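Local coordinates for protein papain inhibitor (Streptomyces mobaraensis, PDB 5NTB) that inhibits the cysteine proteases papain and bromelain and the serine protease trypsin, and serves as a glutamine and lysine donor substrate for transglutaminase, at residues A[9-14]-A[80-85]; A[14-19]-A[85-90]. One frame throughout, in Å; residues are numbered along the deposited sequence.

Overall arrangement
From the N terminus the chain first lays down strand 8-18, which supplies one side of both contacts. It then runs through strands 26-28, 35-38, 57-62 and 65-75 before returning as strand 82-86. Interaction 1 closes this long loop by setting 80-85 parallel to 9-14. Interaction 2 carries the same pairing forward, from Tyr-14 and Leu-85, which both contacts share, to the point where 14-19 leaves the sheet and 85-90 turns into helix 87-90. The two closures cross, because their segments alternate along the sequence, and their centres lie about 12 Å apart. Together they tie the first strand to the late strand and helix of a domain of the double-psi beta-barrel family.

Interaction 1. Residues A[9-14]-A[80-85]; sequences TGKMTY and RTHIDL. With SO4 (sulfate ion), chain D; SO4 (sulfate ion), chain C.
Thr-13 OG1 stands between His-82 and Asp-84: it accepts from His-82 NE2 at 2.7 Å, lying in the ring plane, and donates to Asp-84 OD1 at 2.8 Å, meeting it from above the carboxylate plane. A threonine suits this place because one hydroxyl can both accept and donate, and chi1 of 53° puts OG1 between the backbone N and carbonyl carbon, where it reaches both partners. Lys-11 lays its aliphatic chain over the imidazole, CD 4.0 Å from the ring centroid in a CH-pi contact. Lys-11 NZ and His-82 ND1 both donate to one sulfate (chain D), probably from the crystallisation liquor, ND1 to its O3 at 2.7 Å. Histidine thus offers two N-H donors on one flat ring. An alanine in its place would probably leave Thr-13 OG1 without its donor and Lys-11 CD without a ring to lie on.

On the opposite face Met-12, Ile-83 and Leu-85, apolar residues suited to burial, pack together: Met-12 CB meets Ile-83 CG1, and Met-12 SD reaches Leu-85 CD1 at 3.7 Å. The parallel strands are joined by Ile-83 N to Lys-11 O, Thr-13 N to Ile-83 O (3.1 Å) and Leu-85 N to Thr-13 O. Strand 82-86 lies between 8-18 and 35-38, Asp-84 pairing with Ala-36, while Gly-10 and Met-12 pair with Ile-104 and Val-101 on the far edge of strand 8-18.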
ATOM      1  N   THR A   9       4.235 -12.460  -2.439  1.00 19.27           N
ATOM      2  CA  THR A   9       4.364 -12.666  -1.014  1.00 19.41           C
ATOM      3  C   THR A   9       5.232 -11.564  -0.440  1.00 18.72           C
ATOM      4  O   THR A   9       6.264 -11.206  -1.011  1.00 19.86           O
ATOM      5  CB  THR A   9       4.971 -14.032  -0.704  1.00 23.58           C
ATOM      6  OG1 THR A   9       4.131 -15.055  -1.257  1.00 36.49           O
ATOM      7  CG2 THR A   9       5.064 -14.223   0.803  1.00 26.85           C
ATOM      8  N   GLY A  10       4.803 -11.016   0.683  1.00 15.13           N
ATOM      9  CA  GLY A  10       5.646 -10.032   1.308  1.00 15.56           C
ATOM     10  C   GLY A  10       5.217  -9.744   2.720  1.00 17.32           C
ATOM     11  O   GLY A  10       4.722 -10.621   3.436  1.00 17.05           O
ATOM     12  N   LYS A  11       5.431  -8.513   3.136  1.00 15.92           N
ATOM     13  CA  LYS A  11       5.149  -8.122   4.499  1.00 16.36           C
ATOM     14  C   LYS A  11       4.399  -6.809   4.473  1.00 14.07           C
ATOM     15  O   LYS A  11       4.417  -6.070   3.479  1.00 13.92           O
ATOM     16  CB  LYS A  11       6.427  -7.991   5.329  1.00 25.45           C
ATOM     17  CG  LYS A  11       7.264  -6.793   4.957  1.00 24.41           C
ATOM     18  CD  LYS A  11       8.456  -6.614   5.897  1.00 29.39           C
ATOM     19  CE  LYS A  11       9.651  -7.415   5.421  1.00 38.56           C
ATOM     20  NZ  LYS A  11      10.913  -6.971   6.078  1.00 39.85           N
ATOM     21  N   MET A  12       3.726  -6.533   5.574  1.00 12.85           N
ATOM     22  CA  MET A  12       3.020  -5.275   5.707  1.00 11.32           C
ATOM     23  C   MET A  12       3.350  -4.632   7.042  1.00 13.00           C
ATOM     24  O   MET A  12       3.461  -5.300   8.077  1.00 14.64           O
ATOM     25  CB  MET A  12       1.509  -5.453   5.562  1.00 12.95           C
ATOM     26  CG  MET A  12       0.856  -6.311   6.620  1.00 14.55           C
ATOM     27  SD  MET A  12      -0.921  -6.424   6.325  1.00 16.56           S
ATOM     28  CE  MET A  12      -1.422  -7.347   7.779  1.00 19.46           C
ATOM     29  N   THR A  13       3.541  -3.331   6.988  1.00 12.52           N
ATOM     30  CA  THR A  13       3.582  -2.469   8.154  1.00 10.97           C
ATOM     31  C   THR A  13       2.484  -1.438   7.985  1.00 12.91           C
ATOM     32  O   THR A  13       1.705  -1.479   7.030  1.00 12.68           O
ATOM     33  CB  THR A  13       4.952  -1.812   8.288  1.00 13.45           C
ATOM     34  OG1 THR A  13       5.282  -1.166   7.056  1.00 14.80           O
ATOM     35  CG2 THR A  13       6.015  -2.857   8.579  1.00 15.74           C
ATOM     36  N   TYR A  14       2.405  -0.498   8.911  1.00 11.58           N
ATOM     37  CA  TYR A  14       1.414   0.552   8.744  1.00 11.49           C
ATOM     38  C   TYR A  14       1.994   1.898   9.141  1.00 13.61           C
ATOM     39  O   TYR A  14       2.999   1.990   9.851  1.00 14.16           O
ATOM     40  CB  TYR A  14       0.131   0.275   9.537  1.00 12.40           C
ATOM     41  CG  TYR A  14       0.321   0.301  11.031  1.00 14.97           C
ATOM     42  CD1 TYR A  14       0.279   1.502  11.726  1.00 19.97           C
ATOM     43  CD2 TYR A  14       0.554  -0.869  11.741  1.00 16.61           C
ATOM     44  CE1 TYR A  14       0.465   1.542  13.082  1.00 19.03           C
ATOM     45  CE2 TYR A  14       0.736  -0.834  13.109  1.00 22.60           C
ATOM     46  CZ  TYR A  14       0.689   0.377  13.761  1.00 18.99           C
ATOM     47  OH  TYR A  14       0.855   0.439  15.127  1.00 30.08           O
ATOM     48  N   ARG A  80      10.909  -4.403  -2.118  1.00 15.44           N
ATOM     49  CA  ARG A  80      10.006  -4.633  -3.243  1.00 14.74           C
ATOM     50  C   ARG A  80       8.616  -5.162  -2.875  1.00 14.36           C
ATOM     51  O   ARG A  80       7.610  -4.750  -3.472  1.00 14.63           O
ATOM     52  CB  ARG A  80      10.708  -5.605  -4.183  1.00 17.27           C
ATOM     53  CG  ARG A  80      10.023  -5.814  -5.474  1.00 18.14           C
ATOM     54  CD  ARG A  80      10.861  -6.745  -6.339  1.00 14.53           C
ATOM     55  NE  ARG A  80      10.080  -7.205  -7.461  1.00 14.50           N
ATOM     56  CZ  ARG A  80       9.294  -8.275  -7.429  1.00 15.47           C
ATOM     57  NH1 ARG A  80       9.203  -9.004  -6.314  1.00 15.67           N
ATOM     58  NH2 ARG A  80       8.606  -8.613  -8.504  1.00 17.77           N
ATOM     59  N   THR A  81       8.529  -6.110  -1.945  1.00 12.64           N
ATOM     60  CA  THR A  81       7.226  -6.694  -1.635  1.00 12.53           C
ATOM     61  C   THR A  81       6.712  -6.278  -0.266  1.00 14.34           C
ATOM     62  O   THR A  81       5.741  -6.864   0.228  1.00 15.11           O
ATOM     63  CB  THR A  81       7.260  -8.216  -1.734  1.00 18.78           C
ATOM     64  OG1 THR A  81       8.203  -8.719  -0.791  1.00 18.37           O
ATOM     65  CG2 THR A  81       7.638  -8.664  -3.167  1.00 16.81           C
ATOM     66  N   HIS A  82       7.319  -5.265   0.338  1.00 12.14           N
ATOM     67  CA  HIS A  82       6.880  -4.730   1.622  1.00 13.54           C
ATOM     68  C   HIS A  82       5.953  -3.543   1.379  1.00 12.33           C
ATOM     69  O   HIS A  82       6.393  -2.505   0.883  1.00 15.61           O
ATOM     70  CB  HIS A  82       8.110  -4.338   2.438  1.00 14.33           C
ATOM     71  CG  HIS A  82       7.825  -3.525   3.662  1.00 15.98           C
ATOM     72  ND1 HIS A  82       8.832  -2.939   4.398  1.00 19.19           N
ATOM     73  CD2 HIS A  82       6.668  -3.202   4.284  1.00 13.82           C
ATOM     74  CE1 HIS A  82       8.307  -2.276   5.412  1.00 19.61           C
ATOM     75  NE2 HIS A  82       6.993  -2.421   5.367  1.00 16.94           N
ATOM     76  N   ILE A  83       4.668  -3.689   1.737  1.00 12.37           N
ATOM     77  CA  ILE A  83       3.720  -2.587   1.600  1.00 11.51           C
ATOM     78  C   ILE A  83       3.511  -1.932   2.952  1.00 10.98           C
ATOM     79  O   ILE A  83       3.534  -2.584   3.999  1.00 13.06           O
ATOM     80  CB  ILE A  83       2.381  -3.045   0.989  1.00 13.02           C
ATOM     81  CG1 ILE A  83       1.701  -4.109   1.857  1.00 14.26           C
ATOM     82  CG2 ILE A  83       2.604  -3.543  -0.418  1.00 14.19           C
ATOM     83  CD1 ILE A  83       0.313  -4.521   1.337  1.00 16.96           C
ATOM     84  N   ASP A  84       3.269  -0.631   2.919  1.00 13.41           N
ATOM     85  CA  ASP A  84       3.010   0.168   4.115  1.00 13.49           C
ATOM     86  C   ASP A  84       1.549   0.598   4.020  1.00 12.29           C
ATOM     87  O   ASP A  84       1.208   1.554   3.314  1.00 12.66           O
ATOM     88  CB  ASP A  84       3.970   1.356   4.172  1.00 13.70           C
ATOM     89  CG  ASP A  84       4.261   1.842   5.591  1.00 18.24           C
ATOM     90  OD1 ASP A  84       3.853   1.199   6.570  1.00 20.50           O
ATOM     91  OD2 ASP A  84       4.931   2.887   5.713  1.00 20.82           O
ATOM     92  N   LEU A  85       0.676  -0.136   4.696  1.00 10.92           N
ATOM     93  CA  LEU A  85      -0.738   0.188   4.688  1.00 11.28           C
ATOM     94  C   LEU A  85      -1.009   1.366   5.600  1.00 11.52           C
ATOM     95  O   LEU A  85      -0.277   1.617   6.555  1.00 11.88           O
ATOM     96  CB  LEU A  85      -1.566  -1.009   5.160  1.00 14.36           C
ATOM     97  CG  LEU A  85      -1.712  -2.160   4.179  1.00 12.74           C
ATOM     98  CD1 LEU A  85      -2.367  -3.320   4.915  1.00 17.06           C
ATOM     99  CD2 LEU A  85      -2.567  -1.766   2.996  1.00 15.23           C
TER
HETATM  100  S   SO4 D 202      12.270  -3.996   4.448  1.00 39.14           S
HETATM  101  O1  SO4 D 202      12.002  -5.430   4.343  1.00 48.32           O
HETATM  102  O2  SO4 D 202      12.087  -3.549   5.827  1.00 43.26           O
HETATM  103  O3  SO4 D 202      11.357  -3.268   3.557  1.00 23.03           O
HETATM  104  O4  SO4 D 202      13.644  -3.738   4.016  1.00 35.48           O
HETATM  105  S   SO4 C 201       7.762 -12.172  -7.096  1.00 33.33           S
HETATM  106  O1  SO4 C 201       7.056 -13.439  -7.272  1.00 46.85           O
HETATM  107  O2  SO4 C 201       9.168 -12.460  -6.827  1.00 50.16           O
HETATM  108  O3  SO4 C 201       7.652 -11.348  -8.293  1.00 36.03           O
HETATM  109  O4  SO4 C 201       7.234 -11.441  -5.947  1.00 39.49           O
HETATM  110  O   HOH W   1       5.411   2.471   8.774  1.00 23.87           O

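Interaction 2. Residues A[14-19]-A[85-90]; sequences YYTDKG and LSQAAF
Tyr-14 and Tyr-15 meet the start of helix 87-90 where parallel strand pairing gives way to a helical turn, in a domain whose sequence family belongs to the double-psi beta-barrel clan. Two backbone hydrogen bonds carry the join: Tyr-15 N gives to Leu-85 O at 3.0 Å, and Tyr-15 O takes Gln-87 N at 2.9 Å. The second bond uses an N-H of the first helical turn, whose amides have no earlier helical carbonyl to pair with. Ser-86 is the N-cap; its small hydroxyl fits the role, OG accepting from Ala-89 N at 3.1 Å and also bonding to Gln-32 and Leu-34.

The aromatic contact is edge-to-face. The Tyr-14 ring turns its edge toward the Phe-90 face, with CD2 over the centre of that ring and the planes at 61°. With CG anti to the backbone N (chi1 -175°), Phe-90 CG comes within 3.7 Å of Tyr-14 CD2, and nearer the backbone Tyr-14 CB packs on Phe-90 CB at 3.6 Å. A phenylalanine suits this buried place, offering a flat apolar face to the tyrosine edge.

Gln-87 adds an aliphatic contact, running beside Tyr-14 and pointing the same way, its CB 3.8 Å from Tyr-14 CD1, while Thr-16 CG2 touches the amide end.

Among the polar side-chain contacts, Tyr-15 sends its hydroxyl to Asp-73 on strand 65-75, and its ring brings CD1 to 3.4 Å from Leu-85 O. One water joins Tyr-14 OH to Gln-87 OE1, donating to OE1 at 3.0 Å.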
ATOM      1  N   TYR A  14       2.405  -0.498   8.911  1.00 11.58           N
ATOM      2  CA  TYR A  14       1.414   0.552   8.744  1.00 11.49           C
ATOM      3  C   TYR A  14       1.994   1.898   9.141  1.00 13.61           C
ATOM      4  O   TYR A  14       2.999   1.990   9.851  1.00 14.16           O
ATOM      5  CB  TYR A  14       0.131   0.275   9.537  1.00 12.40           C
ATOM      6  CG  TYR A  14       0.321   0.301  11.031  1.00 14.97           C
ATOM      7  CD1 TYR A  14       0.279   1.502  11.726  1.00 19.97           C
ATOM      8  CD2 TYR A  14       0.554  -0.869  11.741  1.00 16.61           C
ATOM      9  CE1 TYR A  14       0.465   1.542  13.082  1.00 19.03           C
ATOM     10  CE2 TYR A  14       0.736  -0.834  13.109  1.00 22.60           C
ATOM     11  CZ  TYR A  14       0.689   0.377  13.761  1.00 18.99           C
ATOM     12  OH  TYR A  14       0.855   0.439  15.127  1.00 30.08           O
ATOM     13  N   TYR A  15       1.333   2.953   8.675  1.00 13.17           N
ATOM     14  CA  TYR A  15       1.765   4.309   8.972  1.00 11.79           C
ATOM     15  C   TYR A  15       0.557   5.195   9.212  1.00 12.55           C
ATOM     16  O   TYR A  15      -0.580   4.806   8.963  1.00 11.87           O
ATOM     17  CB  TYR A  15       2.672   4.866   7.866  1.00 13.00           C
ATOM     18  CG  TYR A  15       2.041   5.300   6.548  1.00 12.96           C
ATOM     19  CD1 TYR A  15       1.426   4.384   5.694  1.00 13.35           C
ATOM     20  CD2 TYR A  15       2.142   6.621   6.125  1.00 13.64           C
ATOM     21  CE1 TYR A  15       0.909   4.784   4.470  1.00 13.84           C
ATOM     22  CE2 TYR A  15       1.641   7.024   4.907  1.00 14.51           C
ATOM     23  CZ  TYR A  15       1.014   6.102   4.086  1.00 13.82           C
ATOM     24  OH  TYR A  15       0.508   6.513   2.865  1.00 13.68           O
ATOM     25  N   THR A  16       0.826   6.405   9.736  1.00 12.76           N
ATOM     26  CA  THR A  16      -0.226   7.297  10.219  1.00 15.33           C
ATOM     27  C   THR A  16      -0.094   8.721   9.684  1.00 18.07           C
ATOM     28  O   THR A  16      -0.625   9.648  10.307  1.00 20.04           O
ATOM     29  CB  THR A  16      -0.230   7.342  11.749  1.00 18.41           C
ATOM     30  OG1 THR A  16       1.065   7.747  12.213  1.00 19.06           O
ATOM     31  CG2 THR A  16      -0.564   5.977  12.321  1.00 20.76           C
ATOM     32  N   ASP A  17       0.595   8.925   8.566  1.00 15.78           N
ATOM     33  CA  ASP A  17       0.765  10.276   8.043  1.00 15.03           C
ATOM     34  C   ASP A  17      -0.574  10.928   7.718  1.00 16.20           C
ATOM     35  O   ASP A  17      -1.507  10.287   7.217  1.00 16.73           O
ATOM     36  CB  ASP A  17       1.606  10.274   6.768  1.00 16.76           C
ATOM     37  CG  ASP A  17       3.030   9.817   6.985  1.00 18.58           C
ATOM     38  OD1 ASP A  17       3.427   9.548   8.138  1.00 22.62           O
ATOM     39  OD2 ASP A  17       3.762   9.731   5.970  1.00 22.12           O
ATOM     40  N   LYS A  18      -0.632  12.238   7.947  1.00 13.83           N
ATOM     41  CA  LYS A  18      -1.737  13.075   7.510  1.00 14.94           C
ATOM     42  C   LYS A  18      -1.142  14.242   6.743  1.00 16.50           C
ATOM     43  O   LYS A  18      -0.313  14.989   7.283  1.00 17.83           O
ATOM     44  CB  LYS A  18      -2.568  13.559   8.702  1.00 18.01           C
ATOM     45  CG  LYS A  18      -3.532  14.679   8.392  1.00 28.97           C
ATOM     46  CD  LYS A  18      -4.599  14.803   9.478  1.00 32.52           C
ATOM     47  CE  LYS A  18      -4.883  16.262   9.832  1.00 42.23           C
ATOM     48  NZ  LYS A  18      -5.109  17.122   8.635  1.00 49.91           N
ATOM     49  N   GLY A  19      -1.552  14.393   5.491  1.00 14.42           N
ATOM     50  CA  GLY A  19      -1.023  15.438   4.640  1.00 13.67           C
ATOM     51  C   GLY A  19      -1.298  15.111   3.186  1.00 14.32           C
ATOM     52  O   GLY A  19      -2.416  14.721   2.847  1.00 19.91           O
ATOM     53  N   LEU A  85       0.676  -0.136   4.696  1.00 10.92           N
ATOM     54  CA  LEU A  85      -0.738   0.188   4.688  1.00 11.28           C
ATOM     55  C   LEU A  85      -1.009   1.366   5.600  1.00 11.52           C
ATOM     56  O   LEU A  85      -0.277   1.617   6.555  1.00 11.88           O
ATOM     57  CB  LEU A  85      -1.566  -1.009   5.160  1.00 14.36           C
ATOM     58  CG  LEU A  85      -1.712  -2.160   4.179  1.00 12.74           C
ATOM     59  CD1 LEU A  85      -2.367  -3.320   4.915  1.00 17.06           C
ATOM     60  CD2 LEU A  85      -2.567  -1.766   2.996  1.00 15.23           C
ATOM     61  N   SER A  86      -2.086   2.083   5.323  1.00 10.68           N
ATOM     62  CA  SER A  86      -2.572   2.983   6.355  1.00 12.49           C
ATOM     63  C   SER A  86      -2.878   2.196   7.627  1.00 12.72           C
ATOM     64  O   SER A  86      -3.220   1.011   7.588  1.00 11.98           O
ATOM     65  CB  SER A  86      -3.802   3.736   5.857  1.00 12.94           C
ATOM     66  OG  SER A  86      -4.893   2.854   5.649  1.00 13.33           O
ATOM     67  N   GLN A  87      -2.722   2.867   8.766  1.00 13.07           N
ATOM     68  CA  GLN A  87      -3.139   2.295  10.040  1.00 14.15           C
ATOM     69  C   GLN A  87      -4.568   1.773   9.962  1.00 12.90           C
ATOM     70  O   GLN A  87      -4.871   0.667  10.439  1.00 14.78           O
ATOM     71  CB  GLN A  87      -3.013   3.363  11.128  1.00 14.85           C
ATOM     72  CG  GLN A  87      -3.272   2.856  12.526  1.00 15.42           C
ATOM     73  CD  GLN A  87      -3.298   3.985  13.532  1.00 21.08           C
ATOM     74  OE1 GLN A  87      -2.560   3.952  14.505  1.00 41.25           O
ATOM     75  NE2 GLN A  87      -4.119   4.994  13.289  1.00 26.85           N
ATOM     76  N   ALA A  88      -5.450   2.545   9.325  1.00 14.74           N
ATOM     77  CA  ALA A  88      -6.851   2.159   9.230  1.00 15.26           C
ATOM     78  C   ALA A  88      -7.028   0.861   8.450  1.00 17.85           C
ATOM     79  O   ALA A  88      -7.828   0.000   8.838  1.00 17.31           O
ATOM     80  CB  ALA A  88      -7.653   3.297   8.596  1.00 17.07           C
ATOM     81  N   ALA A  89      -6.294   0.696   7.345  1.00 13.95           N
ATOM     82  CA  ALA A  89      -6.424  -0.538   6.578  1.00 12.34           C
ATOM     83  C   ALA A  89      -5.776  -1.715   7.295  1.00 15.30           C
ATOM     84  O   ALA A  89      -6.329  -2.822   7.311  1.00 14.54           O
ATOM     85  CB  ALA A  89      -5.801  -0.363   5.193  1.00 13.63           C
ATOM     86  N   PHE A  90      -4.591  -1.502   7.867  1.00 12.89           N
ATOM     87  CA  PHE A  90      -3.873  -2.584   8.543  1.00 13.15           C
ATOM     88  C   PHE A  90      -4.728  -3.220   9.629  1.00 13.84           C
ATOM     89  O   PHE A  90      -4.785  -4.451   9.748  1.00 14.56           O
ATOM     90  CB  PHE A  90      -2.579  -2.015   9.119  1.00 12.28           C
ATOM     91  CG  PHE A  90      -1.659  -3.026   9.738  1.00 13.10           C
ATOM     92  CD1 PHE A  90      -1.935  -3.571  10.982  1.00 16.05           C
ATOM     93  CD2 PHE A  90      -0.467  -3.367   9.104  1.00 13.15           C
ATOM     94  CE1 PHE A  90      -1.063  -4.474  11.574  1.00 15.81           C
ATOM     95  CE2 PHE A  90       0.414  -4.266   9.698  1.00 15.62           C
ATOM     96  CZ  PHE A  90       0.111  -4.814  10.936  1.00 15.22           C
TER
HETATM   97  O   HOH W   2      -0.137   3.204  16.147  1.00 30.50           O